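Local coordinates for alginate lyase (Bacteroides ovatus, PDB 3NNB), which probably cleaves the polysaccharide alginate by beta-elimination, at residues N5-Y9 and T172-D176; K13-V17 and L377-E382; A37-L41 and E121-Q125; M104-V108 and F130-F135; G112-Y116 and L180-S184. The contacts are given in a common frame with arbitrary orientation. Numbering follows the deposited sequence.

Contact 1: residues N5-Y9 and T172-D176; sequences NTRIY and TEMID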
# COMPACT_ATOMS: atom_id res chain seq x y z
N ASN A 5 6.93 17.53 0.18
CA ASN A 5 6.40 17.03 1.45
C ASN A 5 5.83 15.60 1.36
O ASN A 5 4.65 15.35 1.60
CB ASN A 5 5.38 18.01 1.96
CG ASN A 5 5.02 17.76 3.40
OD1 ASN A 5 5.82 17.20 4.18
ND2 ASN A 5 3.81 18.16 3.76
N THR A 6 6.68 14.64 1.00
CA THR A 6 6.27 13.24 0.93
C THR A 6 6.42 12.54 2.28
O THR A 6 7.33 12.86 3.09
CB THR A 6 7.02 12.50 -0.18
OG1 THR A 6 8.44 12.53 0.05
CG2 THR A 6 6.75 13.15 -1.56
N ARG A 7 5.56 11.55 2.51
CA ARG A 7 5.51 10.85 3.79
C ARG A 7 5.98 9.41 3.72
O ARG A 7 6.69 8.93 4.61
CB ARG A 7 4.08 10.93 4.37
CG ARG A 7 3.52 12.32 4.50
CD ARG A 7 4.32 13.18 5.46
NE ARG A 7 3.61 14.45 5.68
CZ ARG A 7 3.83 15.32 6.65
NH1 ARG A 7 4.74 15.10 7.59
NH2 ARG A 7 3.11 16.45 6.68
N ILE A 8 5.57 8.71 2.67
CA ILE A 8 5.99 7.34 2.40
C ILE A 8 7.34 7.34 1.70
O ILE A 8 8.27 6.62 2.10
CB ILE A 8 4.95 6.59 1.52
CG1 ILE A 8 3.64 6.39 2.30
CG2 ILE A 8 5.53 5.29 1.02
CD1 ILE A 8 3.64 5.22 3.23
N TYR A 9 7.48 8.17 0.67
CA TYR A 9 8.76 8.33 -0.03
C TYR A 9 9.66 9.24 0.81
O TYR A 9 9.17 10.17 1.41
CB TYR A 9 8.58 9.00 -1.41
CG TYR A 9 7.70 8.28 -2.43
CD1 TYR A 9 7.58 6.91 -2.44
CD2 TYR A 9 7.01 9.01 -3.40
CE1 TYR A 9 6.75 6.26 -3.41
CE2 TYR A 9 6.21 8.38 -4.36
CZ TYR A 9 6.11 7.03 -4.37
OH TYR A 9 5.30 6.41 -5.34
N THR A 172 -1.85 5.44 0.18
CA THR A 172 -0.76 6.01 0.98
C THR A 172 0.34 6.56 0.08
O THR A 172 0.82 7.69 0.27
CB THR A 172 -0.21 5.02 2.01
OG1 THR A 172 0.31 3.85 1.35
CG2 THR A 172 -1.29 4.70 3.10
N GLU A 173 0.71 5.79 -0.93
CA GLU A 173 1.69 6.17 -1.91
C GLU A 173 1.13 7.16 -2.94
O GLU A 173 1.79 8.12 -3.30
CB GLU A 173 2.21 4.90 -2.63
CG GLU A 173 3.24 5.17 -3.64
CD GLU A 173 3.90 3.89 -4.20
OE1 GLU A 173 3.37 2.80 -3.93
OE2 GLU A 173 4.88 4.05 -4.98
N MSE A 174 -0.10 6.91 -3.41
CA MSE A 174 -0.76 7.83 -4.33
C MSE A 174 -0.76 9.28 -3.84
O MSE A 174 -0.57 10.20 -4.61
CB MSE A 174 -2.18 7.37 -4.60
CG MSE A 174 -2.79 8.06 -5.77
SE MSE A 174 -4.68 7.70 -6.01
CE MSE A 174 -5.28 8.72 -4.52
N ILE A 175 -0.96 9.46 -2.54
CA ILE A 175 -0.99 10.79 -1.95
C ILE A 175 0.37 11.47 -2.17
O ILE A 175 0.41 12.65 -2.52
CB ILE A 175 -1.36 10.75 -0.47
CG1 ILE A 175 -2.89 10.61 -0.34
CG2 ILE A 175 -0.80 12.02 0.26
CD1 ILE A 175 -3.36 10.19 1.09
N ASP A 176 1.46 10.74 -1.98
CA ASP A 176 2.79 11.30 -2.25
C ASP A 176 2.94 11.71 -3.71
O ASP A 176 3.52 12.79 -4.01
CB ASP A 176 3.92 10.38 -1.83
CG ASP A 176 4.15 10.34 -0.34
OD1 ASP A 176 3.52 11.12 0.41
OD2 ASP A 176 4.95 9.50 0.07
O HOH W 1 2.48 13.72 0.68
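A single buried carboxylate can organise a whole turn of irregular backbone, and Asp176 does so here for residues 5-9. At Asn5 the link is indirect: water 1 donates to Asn5 O (2.9 Å) and to Asp176 OD1 (2.8 Å). Thr6 lays its side chain beside the carboxylate and hydrogen-bonds from OG1 to Tyr9 O (2.8 Å), closing the turn on itself. Three successive amides then converge on the acid: Arg7 N donates to Asp176 OD1 at 3.0 Å, while Ile8 N (2.8 Å) and Tyr9 N (2.9 Å) both donate to Asp176 OD2. Ile8 also packs its CD1 against Thr172 CB (4.0 Å). Tyr9 finishes the segment with a very short hydrogen bond, 2.4 Å from its OH to Glu173 OE2, one helical turn before Asp176. The N-terminal loop is thereby fastened to helix 171-180; Tyr9 also touches Thr109 and Leu113 of helix 98-118, while Arg7 and Ile8 reach Ile291 of helix 274-293.

Contact 2: residues K13-V17 and L377-E382; sequences KLAKV and LIYSLE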
# COMPACT_ATOMS: atom_id res chain seq x y z
N LYS A 13 16.04 12.15 -0.45
CA LYS A 13 16.56 11.16 -1.39
C LYS A 13 15.94 11.34 -2.78
O LYS A 13 16.63 11.35 -3.80
CB LYS A 13 16.29 9.72 -0.91
CG LYS A 13 17.24 9.22 0.13
CD LYS A 13 16.81 7.78 0.60
CE LYS A 13 17.85 7.22 1.52
NZ LYS A 13 19.04 6.74 0.80
N LEU A 14 14.61 11.45 -2.82
CA LEU A 14 13.90 11.51 -4.11
C LEU A 14 14.35 12.75 -4.88
O LEU A 14 14.54 12.70 -6.09
CB LEU A 14 12.38 11.46 -3.92
CG LEU A 14 11.59 11.05 -5.15
CD1 LEU A 14 11.80 9.60 -5.51
CD2 LEU A 14 10.06 11.33 -4.89
N ALA A 15 14.51 13.87 -4.17
CA ALA A 15 14.94 15.12 -4.80
C ALA A 15 16.31 14.96 -5.40
O ALA A 15 16.58 15.53 -6.47
CB ALA A 15 14.90 16.29 -3.78
N LYS A 16 17.19 14.20 -4.75
CA LYS A 16 18.53 13.98 -5.30
C LYS A 16 18.50 13.06 -6.51
O LYS A 16 19.22 13.27 -7.48
CB LYS A 16 19.51 13.47 -4.23
CG LYS A 16 19.73 14.46 -3.12
CD LYS A 16 20.66 13.93 -2.06
CE LYS A 16 20.99 15.07 -1.09
NZ LYS A 16 21.75 14.63 0.12
N VAL A 17 17.66 12.03 -6.47
CA VAL A 17 17.51 11.17 -7.62
C VAL A 17 16.98 11.99 -8.81
O VAL A 17 17.41 11.78 -9.91
CB VAL A 17 16.57 9.96 -7.34
CG1 VAL A 17 16.34 9.12 -8.62
CG2 VAL A 17 17.12 9.07 -6.22
N LEU A 377 14.71 4.07 -8.08
CA LEU A 377 14.48 5.48 -7.95
C LEU A 377 13.84 5.86 -6.59
O LEU A 377 14.14 6.91 -6.03
CB LEU A 377 13.52 5.94 -9.07
CG LEU A 377 13.91 5.77 -10.54
CD1 LEU A 377 12.79 6.20 -11.48
CD2 LEU A 377 15.24 6.55 -10.87
N ILE A 378 12.98 4.99 -6.09
CA ILE A 378 12.14 5.28 -4.93
C ILE A 378 12.87 4.97 -3.63
O ILE A 378 12.70 5.69 -2.64
CB ILE A 378 10.83 4.45 -4.98
CG1 ILE A 378 10.03 4.80 -6.24
CG2 ILE A 378 9.99 4.69 -3.71
CD1 ILE A 378 9.82 6.29 -6.42
N TYR A 379 13.66 3.91 -3.63
CA TYR A 379 14.48 3.55 -2.47
C TYR A 379 15.96 3.52 -2.82
O TYR A 379 16.64 2.49 -2.73
CB TYR A 379 14.02 2.19 -1.93
CG TYR A 379 12.57 2.23 -1.47
CD1 TYR A 379 12.17 3.10 -0.46
CD2 TYR A 379 11.62 1.38 -2.01
CE1 TYR A 379 10.85 3.14 -0.03
CE2 TYR A 379 10.31 1.41 -1.57
CZ TYR A 379 9.92 2.29 -0.60
OH TYR A 379 8.59 2.31 -0.18
N SER A 380 16.47 4.70 -3.23
CA SER A 380 17.84 4.87 -3.65
C SER A 380 18.75 4.96 -2.42
O SER A 380 18.29 5.05 -1.25
CB SER A 380 17.99 6.15 -4.48
OG SER A 380 17.96 7.32 -3.66
N LEU A 381 20.03 4.98 -2.73
CA LEU A 381 21.10 5.18 -1.77
C LEU A 381 21.58 6.62 -1.69
O LEU A 381 22.65 6.90 -1.15
CB LEU A 381 22.23 4.22 -2.12
CG LEU A 381 21.92 2.71 -1.93
CD1 LEU A 381 23.14 1.87 -2.35
CD2 LEU A 381 21.52 2.30 -0.52
N GLU A 382 20.81 7.57 -2.21
CA GLU A 382 21.19 8.99 -2.06
C GLU A 382 21.25 9.46 -0.59
O GLU A 382 20.59 8.95 0.31
CB GLU A 382 20.21 9.88 -2.84
CG GLU A 382 20.31 9.73 -4.36
CD GLU A 382 21.68 10.07 -4.92
OE1 GLU A 382 22.25 11.09 -4.50
OE2 GLU A 382 22.15 9.33 -5.80
OXT GLU A 382 21.94 10.45 -0.29
O HOH W 2 20.20 12.46 1.21
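Chain termini offer a surplus of backbone acceptors, and the last residues of this chain illustrate how one lysine can collect them. Lys13 NZ donates to Ser380 O at 2.8 Å and to Glu382 O, part of the terminal carboxylate, at 2.7 Å; the same ammonium makes a cation-pi contact with Phe352. The other terminal oxygen is served through solvent: water 2 donates to Glu382 OXT (3.1 Å) and accepts from Lys16 NZ (2.9 Å), the direct separation of Lys16 NZ and Glu382 OXT being 4.2 Å, too long for a salt bridge. Within the tail, Glu382 N donates to Ser380 OG at 3.2 Å, an ST turn that bends the terminus back over the helix. The side-chain carboxylate of Glu382 looks to other partners, its OE2 forming a salt bridge with Lys20 and accepting a hydrogen bond from Tyr26. Beneath this polar layer lie two apolar pairs: Val17 CG1 meets Leu377 CD2 at 3.6 Å, and Leu14 CD1 lies 4.0 Å from Ile378 CD1. Val17 CG2, 3.2 Å from Ser380 OG, marks where the two layers meet. Leu14 and Val17 of helix 11-19 also touch helix 98-118, while Leu377 reaches helix 27-41 and the tail beyond it runs beside helix 336-351.

Contact 3: residues A37-L41 and E121-Q125; sequences ADKAL and EKYAQ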
# COMPACT_ATOMS: atom_id res chain seq x y z
N ALA A 37 4.50 5.69 -18.04
CA ALA A 37 3.59 6.84 -18.06
C ALA A 37 2.97 6.99 -19.43
O ALA A 37 1.79 7.29 -19.54
CB ALA A 37 4.37 8.13 -17.70
N ASP A 38 3.77 6.79 -20.48
CA ASP A 38 3.21 6.83 -21.86
C ASP A 38 2.14 5.77 -22.05
O ASP A 38 1.12 5.99 -22.72
CB ASP A 38 4.35 6.68 -22.89
CG ASP A 38 5.23 7.91 -22.99
OD1 ASP A 38 4.85 9.02 -22.56
OD2 ASP A 38 6.36 7.76 -23.53
N LYS A 39 2.32 4.61 -21.42
CA LYS A 39 1.29 3.57 -21.48
C LYS A 39 0.02 4.01 -20.72
O LYS A 39 -1.11 3.78 -21.17
CB LYS A 39 1.81 2.25 -20.90
CG LYS A 39 2.81 1.53 -21.78
CD LYS A 39 3.33 0.25 -21.09
CE LYS A 39 4.60 -0.27 -21.76
NZ LYS A 39 5.30 -1.29 -20.92
N ALA A 40 0.22 4.68 -19.58
CA ALA A 40 -0.90 5.19 -18.80
C ALA A 40 -1.68 6.24 -19.56
O ALA A 40 -2.90 6.37 -19.34
CB ALA A 40 -0.44 5.72 -17.42
N LEU A 41 -1.00 7.01 -20.43
CA LEU A 41 -1.71 8.01 -21.27
C LEU A 41 -2.75 7.36 -22.18
O LEU A 41 -3.73 8.00 -22.54
CB LEU A 41 -0.75 8.80 -22.13
CG LEU A 41 0.25 9.75 -21.45
CD1 LEU A 41 1.15 10.46 -22.51
CD2 LEU A 41 -0.45 10.77 -20.57
N GLU A 121 4.12 18.43 -18.44
CA GLU A 121 2.79 18.70 -17.95
C GLU A 121 1.76 17.68 -18.43
O GLU A 121 0.72 17.49 -17.78
CB GLU A 121 2.36 20.09 -18.41
CG GLU A 121 3.26 21.20 -17.85
CD GLU A 121 3.01 21.52 -16.34
OE1 GLU A 121 1.90 21.24 -15.78
OE2 GLU A 121 3.94 22.13 -15.74
N LYS A 122 2.02 17.03 -19.57
CA LYS A 122 1.00 16.08 -20.12
C LYS A 122 0.68 14.96 -19.14
O LYS A 122 -0.41 14.42 -19.14
CB LYS A 122 1.41 15.48 -21.47
CG LYS A 122 2.52 14.47 -21.47
CD LYS A 122 2.97 14.21 -22.88
CE LYS A 122 4.05 13.13 -22.96
NZ LYS A 122 4.45 12.85 -24.41
N TYR A 123 1.68 14.58 -18.33
CA TYR A 123 1.50 13.47 -17.43
C TYR A 123 0.63 13.87 -16.27
O TYR A 123 -0.23 13.09 -15.84
CB TYR A 123 2.85 12.94 -16.92
CG TYR A 123 3.73 12.36 -17.99
CD1 TYR A 123 3.25 11.43 -18.91
CD2 TYR A 123 5.05 12.78 -18.14
CE1 TYR A 123 4.08 10.88 -19.86
CE2 TYR A 123 5.87 12.24 -19.10
CZ TYR A 123 5.39 11.30 -19.95
OH TYR A 123 6.19 10.76 -20.93
N ALA A 124 0.82 15.10 -15.77
CA ALA A 124 -0.02 15.59 -14.68
C ALA A 124 -1.47 15.78 -15.13
O ALA A 124 -2.42 15.50 -14.37
CB ALA A 124 0.53 16.88 -14.05
N GLN A 125 -1.65 16.25 -16.38
CA GLN A 125 -2.99 16.45 -16.94
C GLN A 125 -3.72 15.12 -16.99
O GLN A 125 -4.91 15.03 -16.65
CB GLN A 125 -2.91 17.12 -18.33
CG GLN A 125 -4.24 17.61 -18.90
CD GLN A 125 -5.14 16.49 -19.45
OE1 GLN A 125 -4.70 15.35 -19.76
NE2 GLN A 125 -6.39 16.85 -19.65
O HOH W 3 6.20 10.72 -24.49
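Two helices can be joined largely by one side chain, as Tyr123 does where helix 27-41 meets the N-terminal part of helix 121-136. The segment axes come within 10.3 Å at 49°, and side chains fill the space between them. Tyr123, with chi1 in the m well, spans the gap: its CA-to-CB bond points sideways, yet the ring extends to the opposing helix. Ala37 CB lies over one face of that ring, 3.9 Å from its centroid (CH-pi), and Leu41, an m,t rotamer, brings CD1 to 4.0 Å from Tyr123 CE1. Ala37 also touches Ala114, and Tyr123 Leu111 and Ser118, of helix 98-118. Asp38 adopts m as well, which carries its carboxylate to the phenol, and Tyr123 OH donates to Asp38 OD1 at 2.7 Å. Lys122 differs, combining p at chi1 with an otherwise extended chain. Its NZ ends 4.3 Å from Asp38 OD1, beyond salt-bridge range, and water 3 bridges them, donating to Asp38 OD1 (2.9 Å) and accepting from Lys122 NZ (2.8 Å). The chemistry thus grades from an aromatic face to a hydrated rim, the Asp38 charge being met by a phenol directly and by an ammonium through solvent.

Contact 4: residues M104-V108 and F130-F135; sequences MSKAV and FLNVWF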
# COMPACT_ATOMS: atom_id res chain seq x y z
N MSE A 104 -6.25 2.55 -11.45
CA MSE A 104 -6.31 4.00 -11.26
C MSE A 104 -5.18 4.47 -10.35
O MSE A 104 -4.43 5.38 -10.68
CB MSE A 104 -7.69 4.40 -10.70
CG MSE A 104 -7.93 5.93 -10.46
SE MSE A 104 -7.07 6.61 -8.87
CE MSE A 104 -7.94 5.50 -7.56
N SER A 105 -5.06 3.83 -9.20
CA SER A 105 -4.05 4.22 -8.22
C SER A 105 -2.63 4.09 -8.78
O SER A 105 -1.76 4.97 -8.62
CB SER A 105 -4.23 3.34 -6.97
OG SER A 105 -3.22 3.60 -6.04
N LYS A 106 -2.37 2.98 -9.45
CA LYS A 106 -1.08 2.76 -10.09
C LYS A 106 -0.80 3.81 -11.16
O LYS A 106 0.31 4.31 -11.28
CB LYS A 106 -0.98 1.37 -10.67
CG LYS A 106 -0.88 0.32 -9.61
CD LYS A 106 -0.62 -1.06 -10.23
CE LYS A 106 -1.86 -1.82 -10.55
NZ LYS A 106 -1.55 -3.28 -10.63
N ALA A 107 -1.82 4.13 -11.94
CA ALA A 107 -1.67 5.13 -13.03
C ALA A 107 -1.36 6.52 -12.48
O ALA A 107 -0.50 7.22 -12.99
CB ALA A 107 -2.94 5.16 -13.93
N VAL A 108 -2.06 6.92 -11.43
CA VAL A 108 -1.85 8.24 -10.86
C VAL A 108 -0.46 8.32 -10.27
O VAL A 108 0.22 9.35 -10.41
CB VAL A 108 -2.93 8.56 -9.82
CG1 VAL A 108 -2.53 9.77 -8.98
CG2 VAL A 108 -4.32 8.79 -10.56
N PHE A 130 -7.67 10.95 -14.47
CA PHE A 130 -7.98 9.78 -13.63
C PHE A 130 -8.62 10.18 -12.31
O PHE A 130 -9.57 9.58 -11.88
CB PHE A 130 -6.71 8.99 -13.28
CG PHE A 130 -6.25 8.03 -14.36
CD1 PHE A 130 -6.80 6.74 -14.40
CD2 PHE A 130 -5.20 8.34 -15.25
CE1 PHE A 130 -6.38 5.83 -15.34
CE2 PHE A 130 -4.77 7.42 -16.20
CZ PHE A 130 -5.38 6.17 -16.25
N LEU A 131 -8.05 11.17 -11.63
CA LEU A 131 -8.56 11.57 -10.31
C LEU A 131 -9.98 12.18 -10.40
O LEU A 131 -10.81 11.95 -9.52
CB LEU A 131 -7.63 12.58 -9.70
CG LEU A 131 -6.28 12.07 -9.23
CD1 LEU A 131 -5.33 13.25 -8.82
CD2 LEU A 131 -6.37 10.97 -8.11
N ASN A 132 -10.21 13.01 -11.42
CA ASN A 132 -11.57 13.57 -11.65
C ASN A 132 -12.58 12.45 -11.82
O ASN A 132 -13.63 12.42 -11.15
CB ASN A 132 -11.62 14.46 -12.92
CG ASN A 132 -11.01 15.82 -12.71
OD1 ASN A 132 -11.02 16.34 -11.61
ND2 ASN A 132 -10.54 16.44 -13.78
N VAL A 133 -12.25 11.52 -12.69
CA VAL A 133 -13.18 10.43 -13.02
C VAL A 133 -13.43 9.57 -11.78
O VAL A 133 -14.56 9.22 -11.46
CB VAL A 133 -12.70 9.60 -14.20
CG1 VAL A 133 -13.59 8.36 -14.37
CG2 VAL A 133 -12.69 10.49 -15.48
N TRP A 134 -12.37 9.25 -11.05
CA TRP A 134 -12.51 8.34 -9.91
C TRP A 134 -13.15 8.95 -8.67
O TRP A 134 -13.94 8.29 -7.99
CB TRP A 134 -11.16 7.69 -9.53
CG TRP A 134 -11.34 6.58 -8.55
CD1 TRP A 134 -11.39 6.67 -7.19
CD2 TRP A 134 -11.65 5.22 -8.87
NE1 TRP A 134 -11.66 5.43 -6.64
CE2 TRP A 134 -11.86 4.53 -7.65
CE3 TRP A 134 -11.76 4.51 -10.08
CZ2 TRP A 134 -12.15 3.17 -7.60
CZ3 TRP A 134 -12.03 3.16 -10.03
CH2 TRP A 134 -12.26 2.50 -8.80
N PHE A 135 -12.75 10.17 -8.34
CA PHE A 135 -13.07 10.83 -7.09
C PHE A 135 -14.04 12.02 -7.11
O PHE A 135 -14.68 12.28 -6.09
CB PHE A 135 -11.80 11.35 -6.42
CG PHE A 135 -10.86 10.28 -5.95
CD1 PHE A 135 -11.07 9.59 -4.74
CD2 PHE A 135 -9.73 9.94 -6.71
CE1 PHE A 135 -10.21 8.62 -4.32
CE2 PHE A 135 -8.88 8.92 -6.29
CZ PHE A 135 -9.11 8.28 -5.07
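Aromatic residues spaced along one helix can enclose a flexible side chain from its neighbour, here Met104, a selenomethionine. Phe130 opens segment 130-135, its ring lying with one face under Ala107 CB (3.7 Å from the ring centroid, a CH-pi contact) and its CB 3.6 Å from Val108 CG2. Leu131 continues the apolar surface, CD2 standing 3.9 Å from Val108 CG2. One turn after Phe130, Trp134 presents the face of its five-membered ring to Met104 CE, 3.6 Å from the centroid and nearly along the normal, while the selenium makes an oblique Met-aromatic contact at 4.7 Å from the same centroid. Phe135 ends the segment with CE2 3.8 Å from Met104 CE, its ring also meeting Trp198 edge-to-face. No hydrogen bond crosses the interface. Helices 98-118 and 121-136 follow each other in sequence, and their segments run antiparallel at 154° with axes 10.5 Å apart: this is a helical hairpin, the repeating unit of the six-hairpin clan to which this alginate lyase family belongs.

Contact 5: residues G112-Y116 and L180-S184; sequences GLAYY and LMENS. With NA (sodium ion), chain B.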
# COMPACT_ATOMS: atom_id res chain seq x y z
N GLY A 112 2.29 10.86 -11.66
CA GLY A 112 2.80 11.87 -10.79
C GLY A 112 4.33 11.78 -10.70
O GLY A 112 5.02 12.80 -10.75
N LEU A 113 4.83 10.57 -10.55
CA LEU A 113 6.28 10.35 -10.56
C LEU A 113 6.89 10.80 -11.92
O LEU A 113 7.92 11.46 -11.96
CB LEU A 113 6.59 8.89 -10.30
CG LEU A 113 6.48 8.48 -8.84
CD1 LEU A 113 6.60 6.94 -8.76
CD2 LEU A 113 7.50 9.17 -7.92
N ALA A 114 6.24 10.44 -13.01
CA ALA A 114 6.71 10.87 -14.33
C ALA A 114 6.72 12.39 -14.46
O ALA A 114 7.71 12.96 -14.99
CB ALA A 114 5.85 10.23 -15.47
N TYR A 115 5.65 13.06 -13.99
CA TYR A 115 5.67 14.52 -13.99
C TYR A 115 6.86 15.07 -13.12
O TYR A 115 7.59 15.99 -13.52
CB TYR A 115 4.35 15.09 -13.49
CG TYR A 115 4.45 16.57 -13.27
CD1 TYR A 115 4.42 17.44 -14.36
CD2 TYR A 115 4.66 17.10 -12.02
CE1 TYR A 115 4.61 18.81 -14.18
CE2 TYR A 115 4.82 18.47 -11.84
CZ TYR A 115 4.82 19.30 -12.92
OH TYR A 115 4.96 20.66 -12.71
N TYR A 116 7.06 14.50 -11.94
CA TYR A 116 8.12 14.95 -11.05
C TYR A 116 9.48 14.87 -11.69
O TYR A 116 10.27 15.83 -11.63
CB TYR A 116 8.09 14.13 -9.76
CG TYR A 116 9.08 14.60 -8.73
CD1 TYR A 116 9.01 15.90 -8.22
CD2 TYR A 116 10.07 13.75 -8.25
CE1 TYR A 116 9.95 16.32 -7.25
CE2 TYR A 116 11.00 14.17 -7.28
CZ TYR A 116 10.91 15.45 -6.80
OH TYR A 116 11.83 15.87 -5.85
N LEU A 180 3.68 15.49 -5.21
CA LEU A 180 4.76 15.69 -6.20
C LEU A 180 4.29 16.46 -7.46
O LEU A 180 5.09 17.11 -8.13
CB LEU A 180 5.41 14.36 -6.57
CG LEU A 180 6.26 13.66 -5.53
CD1 LEU A 180 6.69 12.31 -6.06
CD2 LEU A 180 7.45 14.53 -5.07
N MSE A 181 2.99 16.39 -7.74
CA MSE A 181 2.33 17.08 -8.86
C MSE A 181 1.66 18.41 -8.56
O MSE A 181 1.09 19.01 -9.47
CB MSE A 181 1.18 16.17 -9.39
CG MSE A 181 1.60 15.18 -10.27
SE MSE A 181 -0.10 14.42 -10.90
CE MSE A 181 -0.53 13.10 -9.49
N GLU A 182 1.69 18.86 -7.31
CA GLU A 182 0.94 20.04 -6.91
C GLU A 182 1.34 21.29 -7.71
O GLU A 182 0.49 22.15 -7.97
CB GLU A 182 1.06 20.29 -5.39
CG GLU A 182 0.23 19.31 -4.62
CD GLU A 182 0.16 19.61 -3.13
OE1 GLU A 182 0.74 20.62 -2.71
OE2 GLU A 182 -0.47 18.81 -2.41
N ASN A 183 2.60 21.39 -8.10
CA ASN A 183 3.06 22.56 -8.89
C ASN A 183 2.80 22.41 -10.39
O ASN A 183 3.12 23.30 -11.15
CB ASN A 183 4.52 22.97 -8.59
CG ASN A 183 5.58 21.93 -9.04
OD1 ASN A 183 5.27 20.87 -9.59
ND2 ASN A 183 6.84 22.25 -8.77
N SER A 184 2.20 21.29 -10.82
CA SER A 184 1.74 21.21 -12.21
C SER A 184 0.61 22.19 -12.47
O SER A 184 -0.11 22.63 -11.53
CB SER A 184 1.27 19.77 -12.52
OG SER A 184 0.03 19.46 -11.91
NA NA B . -0.86 23.38 -9.53
O HOH W 4 -2.44 24.67 -10.90
O HOH W 5 0.67 25.22 -9.74
O HOH W 6 -1.48 24.78 -7.53
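Leu180 forms the apolar centre of this contact, an example of a helix receiving the end of another helix and the turn after it. Its CD2 lies over the face of the Tyr116 ring, 3.7 Å from the centroid in a CH-pi contact, and its CD1 packs on Leu113 CD2 at 3.7 Å; Leu14 of helix 11-19 touches both Leu180 and Tyr116. Beside it Met181, a selenomethionine, comes within 3.6 Å of helix 98-118, measured from its CG to Gly112 CA. A beta carbon on Gly112 would stand only 3.0 Å from Met181 CE, so the bare backbone permits this close fit. Further out, Tyr115 bridges apolar and polar regions: its CD2 is 4.0 Å from Met181 CG, Ser184 CB lies over its ring face at 3.9 Å from the centroid, and its OH donates to Asn183 OD1 at 3.1 Å. Residues 181-184 form a type I turn, closed by Ser184 N to Met181 O (2.9 Å) and reinforced by Ser184 OG to the same Met181 O (2.7 Å). On its outer side, Glu182 O and Ser184 O bind the sodium ion at 2.4 and 2.3 Å, with waters 4, 5 and 6 and Phe187 O completing six ligands. This is a sodium site of three backbone carbonyls and three waters built on a type I turn, with no catalytic role assignable.

How the contacts relate
Helix 98-118 is the common thread: contact 4 uses its first half and contact 5 its second, 14 Å apart between centres, while side chains of the other three contacts also touch it. Helix 121-136, next in the chain, serves contacts 3 and 4, and helix 171-180 carries 172-176 of contact 1 and leads into 180-184 of contact 5. Contacts 1, 2 and 5 abut through Tyr9, Leu14 and Leu180. Contact 2 has the widest span in sequence (360 residues), enclosing contacts 3, 4 and 5 and crossing contact 1; its centre lies about 25 Å from that of contact 4. Both termini are thus integrated into the helical hairpin architecture.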